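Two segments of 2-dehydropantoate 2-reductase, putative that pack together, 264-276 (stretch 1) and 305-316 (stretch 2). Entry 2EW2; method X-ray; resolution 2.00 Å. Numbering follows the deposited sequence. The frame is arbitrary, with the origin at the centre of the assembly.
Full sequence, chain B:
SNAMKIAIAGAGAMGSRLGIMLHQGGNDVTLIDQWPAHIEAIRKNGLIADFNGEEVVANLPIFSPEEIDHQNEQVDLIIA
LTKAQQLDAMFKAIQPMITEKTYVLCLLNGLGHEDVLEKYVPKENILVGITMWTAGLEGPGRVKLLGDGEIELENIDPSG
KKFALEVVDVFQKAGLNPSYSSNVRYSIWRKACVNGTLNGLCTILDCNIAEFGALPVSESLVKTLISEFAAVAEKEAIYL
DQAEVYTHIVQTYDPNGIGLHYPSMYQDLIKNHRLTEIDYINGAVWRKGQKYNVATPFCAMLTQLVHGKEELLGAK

Stretch 1 264-276: SMYQDLIKNHRLT
Stretch 2, residues 305-316: LVHGKEELLGAK

The most unusual feature is a carboxylate that holds the tail of the other stretch: E310 OE2 accepts from both T276 N and T276 OG1, each at 2.7 Å. Its negative charge suits two donors. E310 reaches there with chi1 m and chi2 t, and T276 is p. H307 ND1 donates to the other oxygen, E310 OE1, at 2.7 Å.

Helix 264-271 and helix 305-313 run in broadly the same direction, at 32°; their axes come within 10.4 Å at closest approach. A pi-type turn widens the first at 267-271. H273 (phi/psi 51/44) leaves it with positive phi. G314 (58/41) closes the second in a Schellman motif, with G314 N to E311 O 3.2 Å and A315 N to E310 O 2.9 Å.

R274 (-109/145), L275 (-56/143) and A315 (-60/147) are extended. Backbone pairing begins at H273, whose CA lies 4.4 Å from A315 CA. Peptide groups past the helices satisfy each other: K316 N donates to H273 O at 3.1 Å, L275 N to K316 O at 3.0 Å.

L269 (t, p) is the knob, set among V306, K309, E310 and L313. Apolar surfaces meet here: L269 CD1 lies 3.5 Å from A315 CB, L269 CG 3.8 Å from L313 CD1, I270 CD1 3.9 Å from L313 CD1. L313 (m, t) also lays CB over one face of the H273 ring. Water 1 links H273 ND1 and L313 O, 3.1 Å from each.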

# COMPACT_ATOMS: atom_id res chain seq x y z
N SER B 264 -7.61 -2.03 -16.97
CA SER B 264 -7.90 -0.70 -17.51
C SER B 264 -7.22 0.45 -16.78
O SER B 264 -6.88 1.45 -17.41
CB SER B 264 -9.42 -0.46 -17.57
OG SER B 264 -10.01 -0.84 -16.35
N MSE B 265 -7.04 0.33 -15.46
CA MSE B 265 -6.39 1.39 -14.70
C MSE B 265 -4.92 1.52 -15.12
O MSE B 265 -4.40 2.63 -15.21
CB MSE B 265 -6.49 1.14 -13.19
CG MSE B 265 -5.93 2.27 -12.38
SE MSE B 265 -6.25 2.09 -10.47
CE MSE B 265 -8.33 2.26 -10.43
N TYR B 266 -4.28 0.39 -15.36
CA TYR B 266 -2.91 0.36 -15.88
C TYR B 266 -2.81 1.12 -17.22
O TYR B 266 -1.92 1.95 -17.40
CB TYR B 266 -2.39 -1.09 -15.99
CG TYR B 266 -0.96 -1.21 -16.49
CD1 TYR B 266 0.08 -1.53 -15.60
CD2 TYR B 266 -0.63 -1.01 -17.84
CE1 TYR B 266 1.40 -1.64 -16.05
CE2 TYR B 266 0.70 -1.11 -18.30
CZ TYR B 266 1.70 -1.43 -17.39
OH TYR B 266 3.02 -1.55 -17.79
N GLN B 267 -3.74 0.83 -18.15
CA GLN B 267 -3.79 1.53 -19.46
C GLN B 267 -3.99 3.03 -19.29
O GLN B 267 -3.33 3.82 -19.97
CB GLN B 267 -4.89 1.00 -20.37
CG GLN B 267 -5.23 -0.46 -20.16
CD GLN B 267 -4.78 -1.37 -21.29
OE1 GLN B 267 -3.80 -1.09 -21.99
NE2 GLN B 267 -5.51 -2.47 -21.46
N ASP B 268 -4.91 3.40 -18.38
CA ASP B 268 -5.15 4.81 -18.04
C ASP B 268 -3.88 5.52 -17.59
O ASP B 268 -3.45 6.51 -18.20
CB ASP B 268 -6.18 4.93 -16.90
CG ASP B 268 -7.63 4.73 -17.37
OD1 ASP B 268 -7.85 4.47 -18.57
OD2 ASP B 268 -8.54 4.81 -16.52
N LEU B 269 -3.28 5.00 -16.51
CA LEU B 269 -2.20 5.73 -15.85
C LEU B 269 -0.84 5.42 -16.46
O LEU B 269 -0.11 6.34 -16.83
CB LEU B 269 -2.18 5.47 -14.33
CG LEU B 269 -1.10 6.24 -13.55
CD1 LEU B 269 -1.17 7.76 -13.79
CD2 LEU B 269 -1.16 5.93 -12.05
N ILE B 270 -0.51 4.13 -16.54
CA ILE B 270 0.84 3.74 -16.94
C ILE B 270 1.08 3.94 -18.44
O ILE B 270 2.12 4.47 -18.84
CB ILE B 270 1.22 2.31 -16.46
CG1 ILE B 270 1.00 2.15 -14.94
CG2 ILE B 270 2.67 1.97 -16.84
CD1 ILE B 270 1.66 3.26 -14.07
N LYS B 271 0.11 3.56 -19.27
CA LYS B 271 0.22 3.78 -20.73
C LYS B 271 -0.01 5.23 -21.13
O LYS B 271 0.79 5.81 -21.87
CB LYS B 271 -0.74 2.88 -21.50
CG LYS B 271 -0.07 1.72 -22.20
CD LYS B 271 -1.05 1.02 -23.15
CE LYS B 271 -1.25 1.79 -24.46
NZ LYS B 271 -2.42 1.28 -25.25
N ASN B 272 -1.09 5.82 -20.64
CA ASN B 272 -1.60 7.09 -21.17
C ASN B 272 -1.41 8.32 -20.28
O ASN B 272 -1.76 9.43 -20.68
CB ASN B 272 -3.07 6.93 -21.55
CG ASN B 272 -3.27 5.97 -22.72
OD1 ASN B 272 -2.76 6.20 -23.82
ND2 ASN B 272 -4.02 4.90 -22.50
N HIS B 273 -0.86 8.12 -19.07
CA HIS B 273 -0.66 9.23 -18.11
C HIS B 273 -1.94 10.04 -17.88
O HIS B 273 -1.93 11.28 -17.87
CB HIS B 273 0.51 10.14 -18.53
CG HIS B 273 1.84 9.46 -18.51
ND1 HIS B 273 3.03 10.15 -18.58
CD2 HIS B 273 2.17 8.15 -18.42
CE1 HIS B 273 4.04 9.30 -18.55
NE2 HIS B 273 3.54 8.07 -18.45
N ARG B 274 -3.03 9.30 -17.72
CA ARG B 274 -4.34 9.84 -17.40
C ARG B 274 -4.72 9.48 -15.95
O ARG B 274 -4.40 8.40 -15.46
CB ARG B 274 -5.38 9.26 -18.36
CG ARG B 274 -5.32 9.83 -19.78
CD ARG B 274 -6.37 9.15 -20.66
NE ARG B 274 -6.14 7.70 -20.79
CZ ARG B 274 -7.10 6.79 -21.00
NH1 ARG B 274 -8.37 7.17 -21.10
NH2 ARG B 274 -6.79 5.50 -21.09
N LEU B 275 -5.42 10.40 -15.29
CA LEU B 275 -5.96 10.17 -13.95
C LEU B 275 -6.85 8.92 -13.92
O LEU B 275 -7.54 8.61 -14.90
CB LEU B 275 -6.69 11.42 -13.45
CG LEU B 275 -5.78 12.60 -13.14
CD1 LEU B 275 -6.57 13.91 -12.94
CD2 LEU B 275 -4.86 12.35 -11.94
N THR B 276 -6.79 8.18 -12.81
CA THR B 276 -7.49 6.90 -12.69
C THR B 276 -8.88 7.09 -12.09
O THR B 276 -9.21 8.16 -11.59
CB THR B 276 -6.71 5.93 -11.76
OG1 THR B 276 -6.78 6.39 -10.41
CG2 THR B 276 -5.24 5.83 -12.19
N LEU B 305 -1.36 5.44 -2.83
CA LEU B 305 -0.23 5.08 -3.70
C LEU B 305 -0.54 5.42 -5.16
O LEU B 305 0.30 6.00 -5.85
CB LEU B 305 0.11 3.58 -3.58
CG LEU B 305 0.68 3.11 -2.22
CD1 LEU B 305 0.90 1.61 -2.22
CD2 LEU B 305 1.97 3.84 -1.92
N VAL B 306 -1.75 5.07 -5.60
CA VAL B 306 -2.20 5.40 -6.97
C VAL B 306 -2.20 6.91 -7.21
O VAL B 306 -1.64 7.38 -8.21
CB VAL B 306 -3.55 4.71 -7.32
CG1 VAL B 306 -4.18 5.30 -8.61
CG2 VAL B 306 -3.33 3.21 -7.47
N HIS B 307 -2.79 7.67 -6.29
CA HIS B 307 -2.72 9.13 -6.33
C HIS B 307 -1.28 9.64 -6.31
O HIS B 307 -0.96 10.62 -7.00
CB HIS B 307 -3.52 9.76 -5.19
CG HIS B 307 -5.00 9.67 -5.38
ND1 HIS B 307 -5.61 9.87 -6.61
CD2 HIS B 307 -6.00 9.43 -4.50
CE1 HIS B 307 -6.91 9.74 -6.47
NE2 HIS B 307 -7.18 9.48 -5.20
N GLY B 308 -0.42 8.99 -5.52
CA GLY B 308 1.02 9.30 -5.53
C GLY B 308 1.63 9.12 -6.92
O GLY B 308 2.28 10.02 -7.44
N LYS B 309 1.40 7.95 -7.52
CA LYS B 309 1.87 7.67 -8.88
C LYS B 309 1.32 8.64 -9.95
O LYS B 309 2.06 9.05 -10.86
CB LYS B 309 1.55 6.22 -9.25
CG LYS B 309 2.30 5.69 -10.46
CD LYS B 309 3.78 5.51 -10.13
CE LYS B 309 4.49 4.72 -11.22
NZ LYS B 309 5.95 4.63 -10.93
N GLU B 310 0.04 8.99 -9.86
CA GLU B 310 -0.56 9.99 -10.76
C GLU B 310 0.25 11.29 -10.74
O GLU B 310 0.65 11.80 -11.79
CB GLU B 310 -2.03 10.26 -10.38
CG GLU B 310 -3.00 9.11 -10.69
CD GLU B 310 -4.38 9.33 -10.07
OE1 GLU B 310 -4.48 10.10 -9.09
OE2 GLU B 310 -5.36 8.73 -10.54
N GLU B 311 0.51 11.80 -9.53
CA GLU B 311 1.32 13.00 -9.35
C GLU B 311 2.74 12.85 -9.93
O GLU B 311 3.21 13.73 -10.65
CB GLU B 311 1.38 13.36 -7.87
CG GLU B 311 2.04 14.70 -7.57
CD GLU B 311 1.05 15.85 -7.42
OE1 GLU B 311 1.50 16.95 -7.05
OE2 GLU B 311 -0.16 15.65 -7.69
N LEU B 312 3.40 11.73 -9.63
CA LEU B 312 4.74 11.47 -10.16
C LEU B 312 4.80 11.43 -11.69
O LEU B 312 5.78 11.84 -12.28
CB LEU B 312 5.32 10.18 -9.60
CG LEU B 312 5.68 10.17 -8.11
CD1 LEU B 312 5.89 8.74 -7.62
CD2 LEU B 312 6.91 11.05 -7.85
N LEU B 313 3.74 10.91 -12.32
CA LEU B 313 3.72 10.76 -13.77
C LEU B 313 3.14 11.99 -14.48
O LEU B 313 3.10 12.03 -15.71
CB LEU B 313 2.92 9.51 -14.16
CG LEU B 313 3.53 8.13 -13.87
CD1 LEU B 313 2.57 7.01 -14.27
CD2 LEU B 313 4.86 7.96 -14.56
N GLY B 314 2.70 12.96 -13.69
CA GLY B 314 1.96 14.13 -14.18
C GLY B 314 0.67 13.79 -14.93
O GLY B 314 0.37 14.41 -15.95
N ALA B 315 -0.07 12.80 -14.43
CA ALA B 315 -1.31 12.37 -15.07
C ALA B 315 -2.31 13.51 -15.12
O ALA B 315 -2.34 14.35 -14.22
CB ALA B 315 -1.90 11.19 -14.33
N LYS B 316 -3.13 13.55 -16.17
CA LYS B 316 -4.11 14.63 -16.36
C LYS B 316 -5.54 14.13 -16.55
O LYS B 316 -5.75 12.95 -16.83
CB LYS B 316 -3.70 15.54 -17.52
CG LYS B 316 -2.67 16.60 -17.16
CD LYS B 316 -2.01 17.20 -18.42
CE LYS B 316 -2.93 18.21 -19.13
NZ LYS B 316 -2.45 18.56 -20.52
O HOH W 1 2.85 13.26 -18.58
O HOH W 2 -7.36 10.06 -9.62